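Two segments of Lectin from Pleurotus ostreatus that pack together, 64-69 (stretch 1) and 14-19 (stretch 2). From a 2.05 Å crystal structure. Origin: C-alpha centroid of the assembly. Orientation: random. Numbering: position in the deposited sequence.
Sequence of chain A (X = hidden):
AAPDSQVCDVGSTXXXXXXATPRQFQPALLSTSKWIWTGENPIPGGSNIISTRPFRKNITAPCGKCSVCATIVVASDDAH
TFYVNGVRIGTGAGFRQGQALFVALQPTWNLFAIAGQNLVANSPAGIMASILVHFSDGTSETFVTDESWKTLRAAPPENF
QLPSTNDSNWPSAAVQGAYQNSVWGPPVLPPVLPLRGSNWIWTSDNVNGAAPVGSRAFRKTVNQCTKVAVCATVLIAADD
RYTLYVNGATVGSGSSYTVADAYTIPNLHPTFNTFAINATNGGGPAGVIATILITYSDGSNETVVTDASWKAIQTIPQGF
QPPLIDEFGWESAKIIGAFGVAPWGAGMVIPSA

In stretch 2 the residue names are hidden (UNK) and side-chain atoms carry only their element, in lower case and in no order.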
# COMPACT_ATOMS: atom_id res chain seq x y z
N GLY A 64 22.89 -14.38 18.23
CA GLY A 64 22.64 -13.03 18.68
C GLY A 64 22.09 -12.08 17.64
O GLY A 64 21.74 -10.94 17.99
N LYS A 65 22.00 -12.49 16.37
CA LYS A 65 21.50 -11.59 15.34
C LYS A 65 20.80 -12.39 14.25
O LYS A 65 20.97 -13.61 14.14
CB LYS A 65 22.61 -10.74 14.72
CG LYS A 65 23.82 -11.55 14.31
CD LYS A 65 24.79 -10.67 13.55
CE LYS A 65 26.14 -10.60 14.20
NZ LYS A 65 27.16 -10.16 13.21
N CYS A 66 20.02 -11.68 13.45
CA CYS A 66 19.24 -12.26 12.36
C CYS A 66 19.79 -11.78 11.03
O CYS A 66 20.09 -10.59 10.87
CB CYS A 66 17.76 -11.86 12.46
SG CYS A 66 16.84 -12.57 13.85
N SER A 67 19.89 -12.68 10.07
CA SER A 67 20.22 -12.28 8.72
C SER A 67 19.00 -11.67 8.06
O SER A 67 17.86 -12.08 8.32
CB SER A 67 20.74 -13.47 7.92
OG SER A 67 19.93 -14.61 8.13
N VAL A 68 19.23 -10.67 7.22
CA VAL A 68 18.16 -9.91 6.58
C VAL A 68 18.18 -10.10 5.06
O VAL A 68 17.18 -10.46 4.45
CB VAL A 68 18.26 -8.41 6.95
CG1 VAL A 68 17.20 -7.60 6.19
CG2 VAL A 68 18.12 -8.23 8.45
N CYS A 69 19.33 -9.86 4.43
CA CYS A 69 19.43 -9.94 2.98
C CYS A 69 20.90 -10.10 2.63
O CYS A 69 21.78 -9.99 3.49
CB CYS A 69 18.82 -8.70 2.32
SG CYS A 69 19.50 -7.12 2.88
N UNK A 14 12.04 -15.80 17.05
CA UNK A 14 12.31 -16.24 15.69
C UNK A 14 12.82 -15.08 14.82
O UNK A 14 13.70 -15.27 13.98
c UNK A 14 11.07 -16.86 15.07
N UNK A 15 12.26 -13.89 15.03
CA UNK A 15 12.61 -12.70 14.26
C UNK A 15 13.28 -11.66 15.15
O UNK A 15 13.10 -11.65 16.37
o UNK A 15 11.73 -10.93 12.85
c UNK A 15 11.36 -12.10 13.59
c UNK A 15 10.32 -11.73 14.64
N UNK A 16 14.05 -10.77 14.52
CA UNK A 16 14.78 -9.72 15.20
C UNK A 16 14.30 -8.34 14.76
O UNK A 16 13.90 -8.14 13.60
c UNK A 16 16.29 -9.78 14.95
s UNK A 16 17.16 -11.30 15.41
N UNK A 17 14.36 -7.39 15.69
CA UNK A 17 14.17 -5.99 15.37
C UNK A 17 15.31 -5.49 14.49
O UNK A 17 16.48 -5.76 14.76
c UNK A 17 14.10 -5.18 16.67
n UNK A 17 11.77 -0.83 16.46
c UNK A 17 14.26 -3.69 16.51
c UNK A 17 12.92 -3.02 16.36
c UNK A 17 13.00 -1.57 16.82
N UNK A 18 14.98 -4.77 13.42
CA UNK A 18 16.00 -4.27 12.50
C UNK A 18 16.40 -2.87 12.94
O UNK A 18 15.64 -1.91 12.78
c UNK A 18 15.50 -4.28 11.05
c UNK A 18 16.54 -3.62 10.14
c UNK A 18 14.71 -5.83 9.21
c UNK A 18 15.24 -5.72 10.61
N UNK A 19 17.60 -2.75 13.51
CA UNK A 19 18.15 -1.45 13.85
C UNK A 19 19.09 -0.92 12.77
O UNK A 19 19.52 0.23 12.87
c UNK A 19 18.89 -1.53 15.20
o UNK A 19 19.92 -2.52 15.13
c UNK A 19 17.92 -1.91 16.33

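Position 14 carries a single side-chain carbon and nothing beyond it. There is no branch and no heteroatom. The CA-to-CB bond points away from stretch 1, so the one contact on that side comes from the backbone: the carbonyl O of position 14 lies 4.1 Å from SG of Cys66. One carbon alone makes this residue Ala14. It is poorly ordered, so its details deserve some caution.

Position 15 has three side-chain atoms. The first carbon carries one oxygen and one carbon, which is a fork with a hydroxyl. The CA-to-CB bond again points away. The nearest side-chain approach to stretch 1 is CB of position 15 to SG of Cys66, at 5.5 Å. The closer approach is made by the backbone, with C of position 15 at 3.9 Å from SG of Cys66. A beta-branched side chain with a hydroxyl and a methyl is threonine, so this is Thr15. Its chi1 is t, and it too is poorly ordered.

Position 16 has two side-chain atoms, one carbon and then one sulfur. The sulfur sits 2.0 Å from SG of Cys66. That is a covalent distance, far too short for two sulfurs merely in contact. A carbon followed by a terminal sulfur is cysteine, and the bond confirms it: Cys16 forms a disulfide with Cys66. Both chi1 angles are m, and the chi3 of the bridge is 68°. Both CA-to-CB bonds point toward the other stretch, which brings the two sulfurs together. SG of Cys16 also lies 4.0 Å from the backbone C of Lys65.

Position 17 has four carbons in a row ending in a nitrogen. The chain is unbranched and has no ring. The CA-to-CB bond points away from stretch 1, and the residue makes no contact with it. Four carbons and a terminal amine identify Lys17. Its NZ is hydrogen-bonded elsewhere in the structure.

Position 18 has four side-chain carbons and no heteroatom. The chain forks at the first carbon, and one arm is two carbons long. The CA-to-CB bond points sideways, but the end of the side chain comes nearer to stretch 1. The last carbon of the long arm lies 4.2 Å from CG2 of Val68. This branching is that of isoleucine, so the residue is Ile18, and the touching atom is CD1. Its chi1 is m and its chi2 is t.

Position 19 has one carbon carrying an oxygen and a carbon, the same pattern as Thr15. It is out of reach of stretch 1. This is Thr19, with chi1 p and OG1 hydrogen-bonded elsewhere in the structure.

The contact is small, burying 214 Å² in all, and rests on one covalent bond. No hydrogen bond crosses between the stretches. The Cys66 to Cys16 disulfide ties the loop of stretch 2 to a buried residue just before the strand at 67-69. The apolar contact of Val68 with Ile18 adds a second, looser point of packing.

Stretch 2, residues 14-19: ATCKIT
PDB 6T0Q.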